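Elongation factor 1-beta (PDB 2YY3) probably promotes the exchange of GDP for GTP on elongation factor 1-alpha, so that the factor can again join aminoacyl-tRNA in the ternary complex. Local coordinates at residues K40-P45 against K54-G59; G8-M13 against A83-V88. All coordinates share one frame; numbering follows the deposited sequence.

Contact 1 (K40-P45 against K54-G59); sequences KVEREP and KFYVLG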
# COMPACT_ATOMS: atom_id res chain seq x y z
N LYS A 40 6.81 4.39 -4.41
CA LYS A 40 7.42 4.86 -3.19
C LYS A 40 6.82 4.19 -1.96
O LYS A 40 5.65 3.86 -1.95
CB LYS A 40 7.21 6.37 -3.12
CG LYS A 40 7.50 7.06 -1.82
CD LYS A 40 6.92 8.48 -1.90
CE LYS A 40 7.28 9.34 -0.71
NZ LYS A 40 6.84 10.75 -0.91
N VAL A 41 7.66 3.98 -0.95
CA VAL A 41 7.21 3.40 0.30
C VAL A 41 7.69 4.36 1.38
O VAL A 41 8.87 4.67 1.49
CB VAL A 41 7.80 2.01 0.56
CG1 VAL A 41 7.37 1.52 1.93
CG2 VAL A 41 7.33 1.04 -0.49
N GLU A 42 6.76 4.82 2.19
CA GLU A 42 7.08 5.78 3.22
C GLU A 42 6.65 5.28 4.59
O GLU A 42 5.65 4.56 4.71
CB GLU A 42 6.36 7.08 2.88
CG GLU A 42 6.74 8.29 3.66
CD GLU A 42 5.97 9.50 3.18
OE1 GLU A 42 4.72 9.44 3.16
OE2 GLU A 42 6.62 10.52 2.83
N ARG A 43 7.40 5.65 5.62
CA ARG A 43 7.08 5.27 6.99
C ARG A 43 6.72 6.51 7.78
O ARG A 43 7.48 7.47 7.79
CB ARG A 43 8.26 4.59 7.68
CG ARG A 43 8.74 3.35 6.99
CD ARG A 43 9.74 2.58 7.84
NE ARG A 43 10.16 1.37 7.15
CZ ARG A 43 10.89 0.40 7.69
NH1 ARG A 43 11.29 0.49 8.96
NH2 ARG A 43 11.22 -0.66 6.97
N GLU A 44 5.56 6.51 8.42
CA GLU A 44 5.16 7.64 9.24
C GLU A 44 4.90 7.17 10.68
O GLU A 44 3.76 6.91 11.07
CB GLU A 44 3.92 8.35 8.65
CG GLU A 44 2.61 7.58 8.73
CD GLU A 44 1.39 8.47 9.02
OE1 GLU A 44 1.45 9.25 10.00
OE2 GLU A 44 0.37 8.38 8.30
N PRO A 45 5.97 7.02 11.48
CA PRO A 45 5.87 6.58 12.88
C PRO A 45 5.01 7.50 13.72
O PRO A 45 4.94 8.70 13.45
CB PRO A 45 7.31 6.59 13.35
CG PRO A 45 7.90 7.69 12.55
CD PRO A 45 7.36 7.40 11.17
N LYS A 54 3.09 3.84 4.11
CA LYS A 54 2.39 4.44 2.99
C LYS A 54 2.94 3.96 1.66
O LYS A 54 4.11 4.15 1.36
CB LYS A 54 2.48 5.95 3.08
CG LYS A 54 1.62 6.49 4.21
CD LYS A 54 1.80 7.96 4.44
CE LYS A 54 1.40 8.77 3.22
NZ LYS A 54 1.51 10.22 3.55
N PHE A 55 2.07 3.32 0.88
CA PHE A 55 2.45 2.79 -0.42
C PHE A 55 1.86 3.63 -1.54
O PHE A 55 0.66 3.93 -1.54
CB PHE A 55 1.95 1.35 -0.55
CG PHE A 55 2.72 0.38 0.30
CD1 PHE A 55 3.84 -0.29 -0.21
CD2 PHE A 55 2.37 0.18 1.64
CE1 PHE A 55 4.60 -1.13 0.62
CE2 PHE A 55 3.12 -0.65 2.45
CZ PHE A 55 4.24 -1.31 1.94
N TYR A 56 2.70 4.05 -2.48
CA TYR A 56 2.23 4.83 -3.61
C TYR A 56 2.18 3.83 -4.74
O TYR A 56 3.18 3.57 -5.40
CB TYR A 56 3.20 5.97 -3.94
CG TYR A 56 3.28 7.02 -2.86
CD1 TYR A 56 3.74 6.69 -1.58
CD2 TYR A 56 2.84 8.32 -3.08
CE1 TYR A 56 3.77 7.63 -0.57
CE2 TYR A 56 2.86 9.27 -2.07
CZ TYR A 56 3.33 8.92 -0.82
OH TYR A 56 3.36 9.85 0.20
N VAL A 57 0.99 3.27 -4.95
CA VAL A 57 0.79 2.26 -5.98
C VAL A 57 0.39 2.87 -7.32
O VAL A 57 -0.49 3.73 -7.37
CB VAL A 57 -0.28 1.26 -5.52
CG1 VAL A 57 -0.41 0.14 -6.53
CG2 VAL A 57 0.09 0.71 -4.14
N LEU A 58 1.03 2.41 -8.39
CA LEU A 58 0.79 2.90 -9.74
C LEU A 58 -0.22 2.04 -10.49
O LEU A 58 -0.21 0.81 -10.36
CB LEU A 58 2.11 2.95 -10.51
CG LEU A 58 3.21 3.85 -9.94
CD1 LEU A 58 4.57 3.41 -10.45
CD2 LEU A 58 2.93 5.30 -10.33
N GLY A 59 -1.08 2.68 -11.27
CA GLY A 59 -2.08 1.95 -12.04
C GLY A 59 -2.64 2.80 -13.17
O GLY A 59 -2.04 3.80 -13.55
O HOH W 1 3.63 11.53 4.13
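This is an antiparallel beta-hairpin contact near the surface, where Val-41 and Glu-42 of the outermost strand 37-45 lie across from Phe-55 and Lys-54 of strand 51-59. Glu-42 and Lys-54 are a hydrogen-bonded pair. Glu-42 N donates to Lys-54 O at 2.9 Å, and Lys-54 N returns to Glu-42 O at 2.7 Å. Farther along, Tyr-56 N reaches Lys-40 O at 3.0 Å.

On the face with Glu-42, the Lys-40 chain runs beside the Tyr-56 ring and points the same way. CG of Lys-40 lies anti to the backbone N (chi1 168°) and the rest is extended, which lays the methylenes over one ring face. Lys-40 CD sits 3.7 Å from the ring centroid, a CH-pi contact. Glu-42 OE1 comes to the edge of the same ring, with a weak bond from Tyr-56 OH at 3.3 Å. The same OE1 forms a salt bridge with Lys-54 NZ at 3.3 Å, its hydrogen bond weak. A water donates to Glu-42 OE1 and accepts from Lys-54 NZ, bridging the pair. A bend in the Lys-54 chain at chi3 (62°) helps carry NZ there.

The hairpin supplies the second and third strands along the chain of a ferredoxin-like beta-alpha-beta-beta-alpha-beta fold; 51-59 is an inner strand of the sheet. Its other face turns to helices 21-31 and 67-76. There Val-41 and Phe-55, a non-hydrogen-bonded pair, lie side by side, with Val-41 CG2 3.7 Å from Phe-55 CE1. The Phe-55 ring also meets Phe-74 edge-to-face and touches Leu-28. Glu-44 brushes Lys-54, but its carboxylate makes a salt bridge with Arg-11.

Contact 2 (G8-M13 against A83-V88); sequences GVIRVM and AEVETV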
# COMPACT_ATOMS: atom_id res chain seq x y z
N GLY A 8 -2.30 5.66 -6.40
CA GLY A 8 -3.18 5.56 -5.25
C GLY A 8 -2.30 5.33 -4.04
O GLY A 8 -1.48 4.41 -4.04
N VAL A 9 -2.44 6.15 -3.01
CA VAL A 9 -1.60 5.95 -1.84
C VAL A 9 -2.37 5.23 -0.75
O VAL A 9 -3.39 5.71 -0.26
CB VAL A 9 -0.96 7.32 -1.35
CG1 VAL A 9 -1.62 8.49 -2.05
CG2 VAL A 9 -1.04 7.46 0.16
N ILE A 10 -1.90 4.03 -0.42
CA ILE A 10 -2.56 3.20 0.58
C ILE A 10 -1.80 3.25 1.90
O ILE A 10 -0.59 3.04 1.94
CB ILE A 10 -2.67 1.73 0.12
CG1 ILE A 10 -3.44 1.63 -1.20
CG2 ILE A 10 -3.40 0.92 1.16
CD1 ILE A 10 -2.56 1.61 -2.41
N ARG A 11 -2.53 3.52 2.98
CA ARG A 11 -1.91 3.58 4.28
C ARG A 11 -2.18 2.29 5.02
O ARG A 11 -3.33 1.91 5.18
CB ARG A 11 -2.50 4.74 5.08
CG ARG A 11 -1.71 5.06 6.34
CD ARG A 11 -2.20 6.33 7.00
NE ARG A 11 -3.20 6.03 8.02
CZ ARG A 11 -3.03 6.27 9.32
NH1 ARG A 11 -1.90 6.81 9.76
NH2 ARG A 11 -3.98 5.94 10.18
N VAL A 12 -1.14 1.60 5.45
CA VAL A 12 -1.36 0.37 6.20
C VAL A 12 -0.89 0.57 7.63
O VAL A 12 0.20 1.07 7.87
CB VAL A 12 -0.62 -0.87 5.55
CG1 VAL A 12 -0.49 -0.68 4.04
CG2 VAL A 12 0.74 -1.08 6.20
N MSE A 13 -1.75 0.21 8.58
CA MSE A 13 -1.45 0.31 10.00
C MSE A 13 -1.16 -1.08 10.56
O MSE A 13 -2.00 -1.96 10.45
CB MSE A 13 -2.66 0.90 10.74
CG MSE A 13 -2.54 2.39 11.07
SE MSE A 13 -1.05 2.80 12.27
CE MSE A 13 -1.79 2.11 13.91
N ALA A 83 -5.70 -1.58 5.91
CA ALA A 83 -5.15 -0.94 4.73
C ALA A 83 -6.26 -0.13 4.07
O ALA A 83 -7.31 -0.68 3.71
CB ALA A 83 -4.57 -1.97 3.77
N GLU A 84 -6.04 1.17 3.93
CA GLU A 84 -7.02 2.04 3.30
C GLU A 84 -6.39 2.86 2.18
O GLU A 84 -5.18 3.10 2.17
CB GLU A 84 -7.63 3.00 4.33
CG GLU A 84 -8.32 2.31 5.49
CD GLU A 84 -9.58 1.56 5.07
OE1 GLU A 84 -10.08 0.74 5.87
OE2 GLU A 84 -10.07 1.80 3.94
N VAL A 85 -7.22 3.28 1.23
CA VAL A 85 -6.77 4.12 0.13
C VAL A 85 -7.05 5.56 0.52
O VAL A 85 -8.20 6.00 0.52
CB VAL A 85 -7.52 3.79 -1.17
CG1 VAL A 85 -7.23 4.85 -2.23
CG2 VAL A 85 -7.10 2.43 -1.67
N GLU A 86 -6.00 6.30 0.87
CA GLU A 86 -6.17 7.69 1.27
C GLU A 86 -6.62 8.61 0.13
O GLU A 86 -7.56 9.37 0.28
CB GLU A 86 -4.86 8.22 1.88
CG GLU A 86 -4.36 7.45 3.10
CD GLU A 86 -5.36 7.40 4.24
OE1 GLU A 86 -6.46 6.84 4.03
OE2 GLU A 86 -5.06 7.91 5.34
N THR A 87 -5.91 8.57 -0.99
CA THR A 87 -6.27 9.38 -2.16
C THR A 87 -5.76 8.74 -3.43
O THR A 87 -4.89 7.86 -3.39
CB THR A 87 -5.69 10.83 -2.13
OG1 THR A 87 -4.26 10.78 -2.16
CG2 THR A 87 -6.15 11.56 -0.89
N VAL A 88 -6.31 9.21 -4.54
CA VAL A 88 -5.94 8.74 -5.86
C VAL A 88 -5.68 9.98 -6.69
O VAL A 88 -6.41 10.96 -6.59
CB VAL A 88 -7.06 7.95 -6.52
CG1 VAL A 88 -6.65 7.55 -7.94
CG2 VAL A 88 -7.39 6.75 -5.67
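Val-9 and Arg-11 of one strand exchange backbone hydrogen bonds with Glu-84, Glu-86 and Thr-87 of the antiparallel edge strand. Arg-11 N donates to Glu-84 O at 2.8 Å, and Glu-84 N answers to Arg-11 O at 3.1 Å. Both polar backbone atoms of Val-9 are also satisfied, but by two different residues. Its N gives to Thr-87 O at 3.0 Å, while its O takes Glu-86 N at 2.9 Å.

Beside Val-9, the Glu-86 chain bends at chi2 (-58°) and passes across Arg-11, its CG 3.8 Å from Arg-11 CB. Glu-86 OE2 is 3.8 Å from Arg-11 NE. This is a long salt bridge of charges only, because the oxygen lies well out of the guanidinium plane. The stronger partner of Arg-11 is Glu-44, whose OE2 makes a salt bridge with NH1.

On the helix-facing side, Ile-10 CG1 meets Val-85 CG2 at 3.8 Å. Ala-83, across from Val-12, touches Ile-10 CG2 and Val-12 CG1 with its CB. Its N is hydrogen-bonded to Glu-75 OE2 of helix 67-76.

Ile-10 pairs with Val-85 and Gly-8 with Val-88. Glu-86 and Thr-87 therefore stand together opposite Val-9, with Glu-86 in a helical backbone conformation: a beta bulge in the last strand of a ferredoxin-like sheet.

How the contacts relate
Contacts 1 and 2 belong to one four-stranded antiparallel sheet, ordered 37-45, 51-59, 6-14, 80-90. Their centres are about 8 Å apart. The inner strands 51-59 and 6-14 are neighbours and join the two contacts: Phe-55 O probably accepts a hydrogen bond from Ile-10 N, and Val-57 O one from Gly-8 N, both at 2.8 Å. Along the chain the order is 8-13, 40-45, 54-59, 83-88. Contact 1 is thus a local hairpin, while contact 2 brings together the first and last strands. Helix 21-31 leads from 6-14 to 37-45, and helix 67-76 from 51-59 to 80-90, so each connects the two contacts. With the pairing of 51-59 and 6-14 between them, they make up the sheet of the nucleotide exchange domain.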